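Local coordinates for protein 2-C-methyl-D-erythritol 2,4-cyclodiphosphate synthase (Thermus thermophilus, PDB 1IV3) that converts 4-diphosphocytidyl-2-C-methyl-D-erythritol 2-phosphate to the 2,4-cyclodiphosphate with release of CMP, a step of the non-mevalonate route to isoprenoids, at residues A[8-22]-A[28-42]. The protein carries 3 engineered substitutions. Numbering follows the deposited sequence.
Sequences DSHRLEEGRPLYLCG and PVGALAHSDGDAAMH. Engineered in segment 28-42: Met41 (natural residue Leu). With MG (magnesium ion), chain G.
Asp8 and His10, on one strand, and His42, on the helix that begins at Ala39, converge on a magnesium ion: Asp8 OD2 lies 1.9 Å from the metal, His10 NE2 and His42 ND1 2.0 Å each, and a water adds a fourth ligand. The two imidazoles meet rim to rim, their planes 60° apart. Each protein ligand also has a further contact: Gly37 CA packs over one face of the His10 ring, 3.8 Å from its centroid; Ser73 OG bonds His42 NE2; and Lys132 of the second subunit forms a salt bridge with Asp8 OD1.

Asp38 is the N-cap of the helix and a double acceptor for the backbone N-H groups of Cys21 and Gly22, just past strand 18-20. With CG anti to the backbone N (chi1 -169°), its carboxylate turns to these amides, OD1 taking Cys21 N at 2.9 Å and OD2 Gly22 N at 2.8 Å, both on syn lone pairs. OD1 also receives N of Met41, an engineered residue, from above the carboxylate plane, in a nearly straight bond (177°). Replacing Asp38 by alanine removes the carboxylate, which is likely to leave the Cys21 and Gly22 amides without their acceptor and the helix start uncapped.

Backbone bonds join strand 29-31 antiparallel to strand 8-14, Glu13 N donating to Gly30 O at 2.7 Å and Gly30 N returning the bond to Glu13 O. Gly30 faces the Arg16 and Pro17 carbonyls so closely that a side chain would clash. Beyond it, one water ties Pro17 O and Tyr19 N to Ala31 N and Asp36 O.

Apolar contacts include Cys21 SG on Ala40 CB and His10 CB on Ala31 CB. Metal coordination, capping and strand pairing together probably hold the helix start against strand 8-14 and the residues after strand 18-20, at the metal site of this IspF enzyme.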
# COMPACT_ATOMS: atom_id res chain seq x y z
N ASP A 8 -1.58 -8.32 4.26
CA ASP A 8 -2.25 -9.59 4.54
C ASP A 8 -3.75 -9.43 4.31
O ASP A 8 -4.32 -8.35 4.48
CB ASP A 8 -2.03 -10.06 5.97
CG ASP A 8 -2.42 -11.53 6.14
OD1 ASP A 8 -2.45 -12.26 5.13
OD2 ASP A 8 -2.82 -11.86 7.28
N SER A 9 -4.37 -10.54 3.94
CA SER A 9 -5.83 -10.57 3.85
C SER A 9 -6.34 -11.94 4.28
O SER A 9 -5.61 -12.92 4.14
CB SER A 9 -6.28 -10.22 2.43
OG SER A 9 -6.02 -11.29 1.54
N HIS A 10 -7.56 -11.98 4.79
CA HIS A 10 -8.22 -13.24 5.10
C HIS A 10 -9.71 -13.14 4.79
O HIS A 10 -10.33 -12.10 5.00
CB HIS A 10 -8.09 -13.66 6.57
CG HIS A 10 -6.67 -14.06 6.85
ND1 HIS A 10 -6.21 -15.35 6.73
CD2 HIS A 10 -5.61 -13.30 7.23
CE1 HIS A 10 -4.92 -15.38 7.04
NE2 HIS A 10 -4.53 -14.15 7.35
N ARG A 11 -10.20 -14.29 4.31
CA ARG A 11 -11.62 -14.46 4.12
C ARG A 11 -12.24 -14.40 5.51
O ARG A 11 -11.73 -14.95 6.48
CB ARG A 11 -11.91 -15.78 3.44
CG ARG A 11 -13.24 -15.96 2.74
CD ARG A 11 -13.12 -17.04 1.66
NE ARG A 11 -13.02 -16.43 0.33
CZ ARG A 11 -13.93 -15.63 -0.21
NH1 ARG A 11 -15.05 -15.33 0.44
NH2 ARG A 11 -13.73 -15.13 -1.43
N LEU A 12 -13.38 -13.72 5.56
CA LEU A 12 -14.07 -13.66 6.85
C LEU A 12 -15.26 -14.59 6.85
O LEU A 12 -16.03 -14.65 5.89
CB LEU A 12 -14.47 -12.21 7.13
CG LEU A 12 -13.35 -11.25 7.50
CD1 LEU A 12 -13.87 -9.82 7.41
CD2 LEU A 12 -12.82 -11.55 8.91
N GLU A 13 -15.46 -15.35 7.93
CA GLU A 13 -16.67 -16.18 7.92
C GLU A 13 -17.45 -16.05 9.22
O GLU A 13 -16.90 -15.83 10.31
CB GLU A 13 -16.30 -17.64 7.64
CG GLU A 13 -17.00 -18.20 6.40
CD GLU A 13 -16.02 -18.64 5.33
OE1 GLU A 13 -14.85 -18.92 5.69
OE2 GLU A 13 -16.42 -18.70 4.15
N GLU A 14 -18.77 -16.20 9.09
CA GLU A 14 -19.66 -16.10 10.23
C GLU A 14 -19.32 -17.10 11.34
O GLU A 14 -19.04 -18.27 11.10
CB GLU A 14 -21.12 -16.27 9.76
CG GLU A 14 -21.90 -14.98 10.00
CD GLU A 14 -22.30 -14.34 8.68
OE1 GLU A 14 -22.36 -13.10 8.59
OE2 GLU A 14 -22.55 -15.11 7.73
N GLY A 15 -19.36 -16.57 12.56
CA GLY A 15 -19.20 -17.27 13.81
C GLY A 15 -17.80 -17.71 14.13
O GLY A 15 -17.59 -18.50 15.05
N ARG A 16 -16.79 -17.24 13.42
CA ARG A 16 -15.41 -17.53 13.80
C ARG A 16 -14.87 -16.39 14.65
O ARG A 16 -15.27 -15.23 14.43
CB ARG A 16 -14.56 -17.71 12.55
CG ARG A 16 -14.73 -19.01 11.80
CD ARG A 16 -13.75 -19.08 10.63
NE ARG A 16 -14.29 -19.90 9.54
CZ ARG A 16 -14.38 -21.22 9.63
NH1 ARG A 16 -13.96 -21.81 10.74
NH2 ARG A 16 -14.89 -21.93 8.63
N PRO A 17 -13.98 -16.62 15.59
CA PRO A 17 -13.41 -15.52 16.38
C PRO A 17 -12.59 -14.58 15.51
O PRO A 17 -11.91 -14.96 14.56
CB PRO A 17 -12.50 -16.23 17.40
CG PRO A 17 -12.14 -17.50 16.68
CD PRO A 17 -13.41 -17.93 15.99
N LEU A 18 -12.64 -13.30 15.84
CA LEU A 18 -11.86 -12.31 15.10
C LEU A 18 -10.68 -11.84 15.94
O LEU A 18 -10.90 -11.35 17.05
CB LEU A 18 -12.72 -11.10 14.71
CG LEU A 18 -11.94 -9.98 14.03
CD1 LEU A 18 -11.38 -10.43 12.69
CD2 LEU A 18 -12.81 -8.74 13.86
N TYR A 19 -9.47 -12.00 15.42
CA TYR A 19 -8.28 -11.52 16.10
C TYR A 19 -7.62 -10.40 15.31
O TYR A 19 -7.40 -10.57 14.10
CB TYR A 19 -7.25 -12.65 16.26
CG TYR A 19 -7.81 -13.71 17.18
CD1 TYR A 19 -7.77 -13.42 18.55
CD2 TYR A 19 -8.33 -14.90 16.72
CE1 TYR A 19 -8.27 -14.34 19.45
CE2 TYR A 19 -8.83 -15.84 17.62
CZ TYR A 19 -8.79 -15.53 18.97
OH TYR A 19 -9.26 -16.41 19.92
N LEU A 20 -7.29 -9.29 15.98
CA LEU A 20 -6.65 -8.18 15.27
C LEU A 20 -5.69 -7.49 16.23
O LEU A 20 -6.04 -7.21 17.37
CB LEU A 20 -7.63 -7.17 14.69
CG LEU A 20 -8.36 -7.60 13.41
CD1 LEU A 20 -9.50 -6.64 13.08
CD2 LEU A 20 -7.42 -7.68 12.22
N CYS A 21 -4.47 -7.27 15.75
CA CYS A 21 -3.49 -6.61 16.60
C CYS A 21 -3.21 -7.37 17.89
O CYS A 21 -2.79 -6.77 18.88
CB CYS A 21 -3.97 -5.19 16.96
SG CYS A 21 -4.10 -4.09 15.52
N GLY A 22 -3.43 -8.67 17.87
CA GLY A 22 -3.12 -9.54 18.99
C GLY A 22 -4.30 -9.71 19.92
O GLY A 22 -4.19 -10.50 20.86
N PRO A 28 -19.38 -10.69 14.64
CA PRO A 28 -20.21 -11.72 13.99
C PRO A 28 -19.40 -12.54 12.99
O PRO A 28 -19.91 -13.54 12.50
CB PRO A 28 -21.26 -10.91 13.24
CG PRO A 28 -20.58 -9.61 12.93
CD PRO A 28 -19.68 -9.34 14.11
N VAL A 29 -18.17 -12.14 12.67
CA VAL A 29 -17.38 -12.75 11.61
C VAL A 29 -15.91 -12.80 11.99
O VAL A 29 -15.39 -11.93 12.70
CB VAL A 29 -17.52 -12.01 10.26
CG1 VAL A 29 -18.96 -12.03 9.77
CG2 VAL A 29 -17.01 -10.58 10.35
N GLY A 30 -15.19 -13.82 11.54
CA GLY A 30 -13.79 -13.95 11.95
C GLY A 30 -13.03 -14.63 10.84
O GLY A 30 -13.58 -15.09 9.84
N ALA A 31 -11.70 -14.70 10.96
CA ALA A 31 -11.05 -15.29 9.79
C ALA A 31 -11.28 -16.80 9.80
O ALA A 31 -11.33 -17.48 10.82
CB ALA A 31 -9.58 -14.91 9.73
N LEU A 32 -11.46 -17.28 8.58
CA LEU A 32 -11.49 -18.70 8.25
C LEU A 32 -10.06 -19.04 7.85
O LEU A 32 -9.57 -18.48 6.86
CB LEU A 32 -12.49 -18.99 7.14
CG LEU A 32 -12.12 -20.09 6.15
CD1 LEU A 32 -13.26 -21.11 6.08
CD2 LEU A 32 -11.79 -19.52 4.78
N ALA A 33 -9.38 -19.90 8.60
CA ALA A 33 -7.99 -20.12 8.25
C ALA A 33 -7.29 -21.12 9.18
O ALA A 33 -7.89 -21.70 10.08
CB ALA A 33 -7.20 -18.81 8.29
N HIS A 34 -6.00 -21.26 8.89
CA HIS A 34 -5.12 -22.16 9.62
C HIS A 34 -4.43 -21.44 10.76
O HIS A 34 -4.10 -22.06 11.77
CB HIS A 34 -4.16 -22.82 8.62
CG HIS A 34 -4.94 -23.77 7.76
ND1 HIS A 34 -5.58 -23.39 6.60
CD2 HIS A 34 -5.22 -25.09 7.92
CE1 HIS A 34 -6.20 -24.42 6.06
NE2 HIS A 34 -6.00 -25.47 6.84
N SER A 35 -4.22 -20.14 10.62
CA SER A 35 -3.67 -19.33 11.71
C SER A 35 -4.83 -18.76 12.53
O SER A 35 -5.96 -19.22 12.39
CB SER A 35 -2.80 -18.19 11.18
OG SER A 35 -3.59 -17.11 10.65
N ASP A 36 -4.53 -17.75 13.35
CA ASP A 36 -5.60 -16.96 13.94
C ASP A 36 -6.11 -15.94 12.93
O ASP A 36 -7.05 -15.18 13.16
CB ASP A 36 -5.12 -16.25 15.21
CG ASP A 36 -3.86 -15.42 15.00
OD1 ASP A 36 -3.17 -15.16 16.01
OD2 ASP A 36 -3.60 -15.06 13.83
N GLY A 37 -5.45 -15.92 11.76
CA GLY A 37 -5.88 -14.98 10.75
C GLY A 37 -5.79 -13.51 11.12
O GLY A 37 -6.51 -12.67 10.54
N ASP A 38 -4.92 -13.16 12.06
CA ASP A 38 -4.74 -11.77 12.46
C ASP A 38 -3.95 -10.99 11.41
O ASP A 38 -2.71 -11.01 11.35
CB ASP A 38 -3.99 -11.70 13.79
CG ASP A 38 -3.97 -10.34 14.45
OD1 ASP A 38 -3.85 -9.30 13.75
OD2 ASP A 38 -4.02 -10.32 15.70
N ALA A 39 -4.69 -10.32 10.53
CA ALA A 39 -4.10 -9.66 9.37
C ALA A 39 -3.14 -8.55 9.76
O ALA A 39 -2.14 -8.29 9.07
CB ALA A 39 -5.25 -9.17 8.51
N ALA A 40 -3.43 -7.83 10.84
CA ALA A 40 -2.56 -6.77 11.36
C ALA A 40 -1.20 -7.35 11.73
O ALA A 40 -0.15 -6.92 11.28
CB ALA A 40 -3.15 -6.11 12.60
N MET A 41 -1.25 -8.39 12.58
CA MET A 41 -0.00 -9.04 12.97
C MET A 41 0.74 -9.55 11.74
O MET A 41 1.96 -9.39 11.63
CB MET A 41 -0.24 -10.22 13.91
CG MET A 41 -0.61 -9.90 15.35
SD MET A 41 0.70 -9.20 16.38
CE MET A 41 0.29 -7.50 16.36
N HIS A 42 0.04 -10.18 10.79
CA HIS A 42 0.76 -10.76 9.66
C HIS A 42 1.42 -9.70 8.78
O HIS A 42 2.57 -9.86 8.38
CB HIS A 42 -0.17 -11.60 8.79
CG HIS A 42 -0.57 -12.85 9.50
ND1 HIS A 42 -1.43 -13.78 8.98
CD2 HIS A 42 -0.18 -13.32 10.72
CE1 HIS A 42 -1.58 -14.78 9.84
NE2 HIS A 42 -0.83 -14.52 10.90
MG MG G . -2.58 -13.75 7.39
O HOH W 1 -1.50 -15.33 6.06
O HOH W 2 -8.55 -16.57 4.19
O HOH W 3 -9.43 -13.73 12.94
O HOH W 4 -10.65 -17.31 13.35
O HOH W 5 -7.78 -10.69 11.30